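Local atomic coordinates of chorismate mutase (PDB entry 6AL9), a protein that probably catalyses, as a type II chorismate mutase, the rearrangement of chorismate to prephenate. Residues 31-34 with 35-39; 65-68 with 69-73. All coordinates share one frame; numbering follows the deposited sequence.

Interaction 1 (31-34 with 35-39); sequences LEIA and LKIAL. With PYR (pyruvic acid), chain D.
The backbone O of Leu31 takes a hydrogen bond from Leu35 N at 2.8 Å. Three more i to i+4 bonds follow it between residues 31-34 and 35-39 of the long helix 9-41 of this all-helical chorismate mutase. That of Ala38 N to Ala34 O is 2.9 Å. Glu32 and Lys36 form a salt bridge one turn apart. Glu32 OE2 and Lys36 NZ stand 3.6 Å apart, a long link. CG of Glu32 lies anti to the backbone N (chi1 160°), and the chain then bends at chi2, which swings the carboxylate back toward Lys36. The other oxygen, OE1, is hydrogen-bonded to His66 NE2 of the second subunit, the strongest polar partner of this side chain, and forms a salt bridge with Lys65 NZ of that subunit. On the buried side CG2 of Ile33 meets CD1 of Ile37 at 4.1 Å, the two side chains crossing obliquely. Ala34 and Ala38 turn to helix 69-93, where they pack on Ser83 and Gln87. Ile37 lines the pyruvic acid site. Ile37 CG2 packs against pyruvic acid CA at 3.5 Å, and Ile37 CD1 touches its methyl carbon CB at 3.4 Å.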
loop_
_atom_site.group_PDB
_atom_site.type_symbol
_atom_site.label_atom_id
_atom_site.label_comp_id
_atom_site.label_asym_id
_atom_site.label_seq_id
_atom_site.Cartn_x
_atom_site.Cartn_y
_atom_site.Cartn_z
ATOM N N LEU B 31 -2.119 -9.534 5.417
ATOM C CA LEU B 31 -3.196 -9.803 6.351
ATOM C C LEU B 31 -3.248 -11.267 6.798
ATOM O O LEU B 31 -3.636 -11.556 7.914
ATOM C CB LEU B 31 -4.526 -9.398 5.714
ATOM C CG LEU B 31 -4.653 -7.917 5.432
ATOM C CD1 LEU B 31 -6.110 -7.620 5.101
ATOM C CD2 LEU B 31 -4.149 -7.124 6.649
ATOM N N GLU B 32 -2.877 -12.199 5.930
ATOM C CA GLU B 32 -2.854 -13.612 6.328
ATOM C C GLU B 32 -1.788 -13.850 7.404
ATOM O O GLU B 32 -2.023 -14.562 8.389
ATOM C CB GLU B 32 -2.648 -14.514 5.108
ATOM C CG GLU B 32 -2.148 -15.923 5.420
ATOM C CD GLU B 32 -3.196 -16.875 5.997
ATOM O OE1 GLU B 32 -4.410 -16.514 6.040
ATOM O OE2 GLU B 32 -2.781 -18.004 6.406
ATOM N N ILE B 33 -0.627 -13.224 7.226
ATOM C CA ILE B 33 0.420 -13.266 8.243
ATOM C C ILE B 33 -0.009 -12.598 9.529
ATOM O O ILE B 33 0.261 -13.097 10.602
ATOM C CB ILE B 33 1.747 -12.641 7.766
ATOM C CG1 ILE B 33 2.323 -13.455 6.624
ATOM C CG2 ILE B 33 2.780 -12.653 8.894
ATOM C CD1 ILE B 33 3.443 -12.755 5.915
ATOM N N ALA B 34 -0.678 -11.462 9.419
ATOM C CA ALA B 34 -1.173 -10.760 10.595
ATOM C C ALA B 34 -2.245 -11.580 11.314
ATOM O O ALA B 34 -2.411 -11.462 12.523
ATOM C CB ALA B 34 -1.724 -9.386 10.196
ATOM N N LEU B 35 -2.991 -12.373 10.560
ATOM C CA LEU B 35 -3.965 -13.276 11.157
ATOM C C LEU B 35 -3.238 -14.283 12.044
ATOM O O LEU B 35 -3.630 -14.489 13.199
ATOM C CB LEU B 35 -4.767 -14.028 10.086
ATOM C CG LEU B 35 -5.838 -14.990 10.646
ATOM C CD1 LEU B 35 -6.764 -14.309 11.646
ATOM C CD2 LEU B 35 -6.647 -15.582 9.507
ATOM N N LYS B 36 -2.183 -14.896 11.493
ATOM C CA LYS B 36 -1.395 -15.851 12.256
ATOM C C LYS B 36 -0.820 -15.220 13.522
ATOM O O LYS B 36 -0.869 -15.838 14.590
ATOM C CB LYS B 36 -0.284 -16.432 11.409
ATOM C CG LYS B 36 -0.789 -17.377 10.336
ATOM C CD LYS B 36 0.121 -17.366 9.113
ATOM C CE LYS B 36 0.519 -18.760 8.681
ATOM N NZ LYS B 36 0.586 -18.834 7.197
ATOM N N ILE B 37 -0.307 -13.987 13.421
ATOM C CA ILE B 37 0.248 -13.310 14.583
ATOM C C ILE B 37 -0.821 -13.063 15.631
ATOM O O ILE B 37 -0.588 -13.276 16.812
ATOM C CB ILE B 37 0.925 -11.975 14.217
ATOM C CG1 ILE B 37 2.263 -12.214 13.509
ATOM C CG2 ILE B 37 1.192 -11.132 15.463
ATOM C CD1 ILE B 37 2.706 -11.021 12.693
ATOM N N ALA B 38 -1.990 -12.606 15.209
ATOM C CA ALA B 38 -3.062 -12.316 16.158
ATOM C C ALA B 38 -3.387 -13.512 16.994
ATOM O O ALA B 38 -3.603 -13.383 18.197
ATOM C CB ALA B 38 -4.316 -11.890 15.423
ATOM N N LEU B 39 -3.436 -14.670 16.338
ATOM C CA LEU B 39 -3.858 -15.924 16.956
ATOM C C LEU B 39 -2.840 -16.465 17.936
ATOM O O LEU B 39 -3.231 -16.976 18.966
ATOM C CB LEU B 39 -4.131 -16.989 15.883
ATOM C CG LEU B 39 -5.325 -16.711 14.966
ATOM C CD1 LEU B 39 -5.464 -17.787 13.896
ATOM C CD2 LEU B 39 -6.608 -16.582 15.769
HETATM C C PYR D . 2.925 -7.585 15.401
HETATM O O PYR D . 3.074 -7.052 16.526
HETATM O OXT PYR D . 3.923 -8.028 14.781
HETATM C CA PYR D . 1.565 -7.679 14.835
HETATM O O3 PYR D . 0.588 -7.533 15.561
HETATM C CB PYR D . 1.374 -7.959 13.372
#

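Interaction 2 (65-68 with 69-73); sequences KHLN and GEILT
Asn68 OD1 accepts a hydrogen bond from Ile71 N at 3.0 Å. The N-H points well at the oxygen (161°), and the donor sits nearly along the C=O axis of the side-chain amide. The first torsion of Asn68 explains this reach. With chi1 at 54°, CG stands between the backbone N and the carbonyl carbon, and the amide folds over the start of the helix. Ile71 CG1 lies 3.4 Å from Asn68 OD1, and the two side chains cross at about a right angle. The main-chain O of Asn68 takes Leu72 N at 3.0 Å. Asn68 is thus the N-cap of helix 69-93, at the end of the loop that follows helix 49-61. Its side chain occupies a backbone N-H of the first turn that has no earlier helical carbonyl to bond. Ile71 has CG1 anti to its carbonyl carbon (chi1 -68°), and the extended second torsion carries Ile71 CD1 back to the loop, 3.4 Å from His66 O. The CG2 branch of Ile71 meets Leu67 CD2 at 3.6 Å. The other methyl of Leu67, CD1, packs on Leu72 CD2 at 3.9 Å. Leu67 crosses both side chains at about a right angle, giving one methyl to each. The second subunit also packs here, with its Leu31 on Leu67 and its Ile82 on Ile71. Asp28 of that subunit accepts from the backbone N of Lys65, His66 and Leu67. Further into the helix, Thr73 OG1 donates to Gly69 O at 2.8 Å, from the opposite face of the carbonyl plane to Thr73 N.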
loop_
_atom_site.group_PDB
_atom_site.type_symbol
_atom_site.label_atom_id
_atom_site.label_comp_id
_atom_site.label_asym_id
_atom_site.label_seq_id
_atom_site.Cartn_x
_atom_site.Cartn_y
_atom_site.Cartn_z
ATOM N N LYS B 65 13.638 5.612 -5.423
ATOM C CA LYS B 65 13.589 6.772 -6.323
ATOM C C LYS B 65 12.747 7.917 -5.773
ATOM O O LYS B 65 13.130 9.067 -5.860
ATOM C CB LYS B 65 13.046 6.387 -7.707
ATOM C CG LYS B 65 13.925 5.463 -8.531
ATOM C CD LYS B 65 13.532 5.502 -10.004
ATOM C CE LYS B 65 14.178 6.690 -10.714
ATOM N NZ LYS B 65 13.761 6.825 -12.141
ATOM N N HIS B 66 11.591 7.605 -5.211
ATOM C CA HIS B 66 10.643 8.632 -4.840
ATOM C C HIS B 66 10.156 8.546 -3.389
ATOM O O HIS B 66 9.687 9.530 -2.832
ATOM C CB HIS B 66 9.436 8.553 -5.756
ATOM C CG HIS B 66 9.774 8.537 -7.208
ATOM N ND1 HIS B 66 10.224 9.652 -7.877
ATOM C CD2 HIS B 66 9.712 7.542 -8.124
ATOM C CE1 HIS B 66 10.427 9.346 -9.146
ATOM N NE2 HIS B 66 10.123 8.072 -9.322
ATOM N N LEU B 67 10.201 7.380 -2.771
ATOM C CA LEU B 67 9.686 7.287 -1.410
ATOM C C LEU B 67 10.617 8.082 -0.515
ATOM O O LEU B 67 11.823 8.041 -0.693
ATOM C CB LEU B 67 9.620 5.835 -0.921
ATOM C CG LEU B 67 8.651 4.871 -1.613
ATOM C CD1 LEU B 67 8.532 3.571 -0.823
ATOM C CD2 LEU B 67 7.292 5.504 -1.851
ATOM N N ASN B 68 10.047 8.802 0.445
ATOM C CA ASN B 68 10.788 9.292 1.606
ATOM C C ASN B 68 9.987 8.982 2.875
ATOM O O ASN B 68 9.012 8.257 2.827
ATOM C CB ASN B 68 10.994 10.785 1.465
ATOM C CG ASN B 68 9.697 11.512 1.237
ATOM O OD1 ASN B 68 8.658 11.142 1.799
ATOM N ND2 ASN B 68 9.731 12.527 0.400
ATOM N N GLY B 69 10.414 9.533 4.006
ATOM C CA GLY B 69 9.792 9.271 5.305
ATOM C C GLY B 69 8.352 9.729 5.415
ATOM O O GLY B 69 7.533 9.025 5.992
ATOM N N GLU B 70 8.028 10.893 4.860
ATOM C CA GLU B 70 6.646 11.370 4.874
ATOM C C GLU B 70 5.718 10.408 4.133
ATOM O O GLU B 70 4.609 10.127 4.591
ATOM C CB GLU B 70 6.525 12.717 4.169
ATOM C CG GLU B 70 6.888 13.932 4.980
ATOM C CD GLU B 70 6.668 15.186 4.164
ATOM O OE1 GLU B 70 5.559 15.329 3.609
ATOM O OE2 GLU B 70 7.602 15.999 4.037
ATOM N N ILE B 71 6.165 9.950 2.970
ATOM C CA ILE B 71 5.347 9.115 2.090
ATOM C C ILE B 71 5.163 7.719 2.696
ATOM O O ILE B 71 4.083 7.152 2.605
ATOM C CB ILE B 71 5.979 8.986 0.680
ATOM C CG1 ILE B 71 5.935 10.332 -0.054
ATOM C CG2 ILE B 71 5.261 7.925 -0.136
ATOM C CD1 ILE B 71 6.709 10.363 -1.370
ATOM N N LEU B 72 6.222 7.181 3.312
ATOM C CA LEU B 72 6.160 5.891 4.015
ATOM C C LEU B 72 5.257 5.983 5.232
ATOM O O LEU B 72 4.449 5.080 5.457
ATOM C CB LEU B 72 7.548 5.389 4.421
ATOM C CG LEU B 72 8.383 4.724 3.315
ATOM C CD1 LEU B 72 9.872 4.722 3.620
ATOM C CD2 LEU B 72 7.909 3.312 3.033
ATOM N N THR B 73 5.396 7.066 6.001
ATOM C CA THR B 73 4.582 7.284 7.189
ATOM C C THR B 73 3.098 7.293 6.812
ATOM O O THR B 73 2.305 6.603 7.422
ATOM C CB THR B 73 4.972 8.603 7.924
ATOM O OG1 THR B 73 6.299 8.495 8.471
ATOM C CG2 THR B 73 4.005 8.901 9.063
#

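The centres of interactions 1 and 2 are about 26 Å apart, on opposite sides of the chain's centre. Their nearest atoms are about 15 Å apart, so they do not touch within one chain. Across the dimer they do meet: the 31-39 region of one subunit contacts the 65-68 region of the other, with Leu35 on His66. Interaction 1 belongs to the ligand pocket. Its pyruvic acid is also hydrogen-bonded to Gln87 and to Arg13 of the second subunit, and the Ala34 side chain is about 4 Å from p-hydroxybenzoic acid. Interaction 2 is more remote, with the side chain of Leu72 about 12 Å from p-hydroxybenzoic acid and that of Ile71 about 12 Å from prephenic acid.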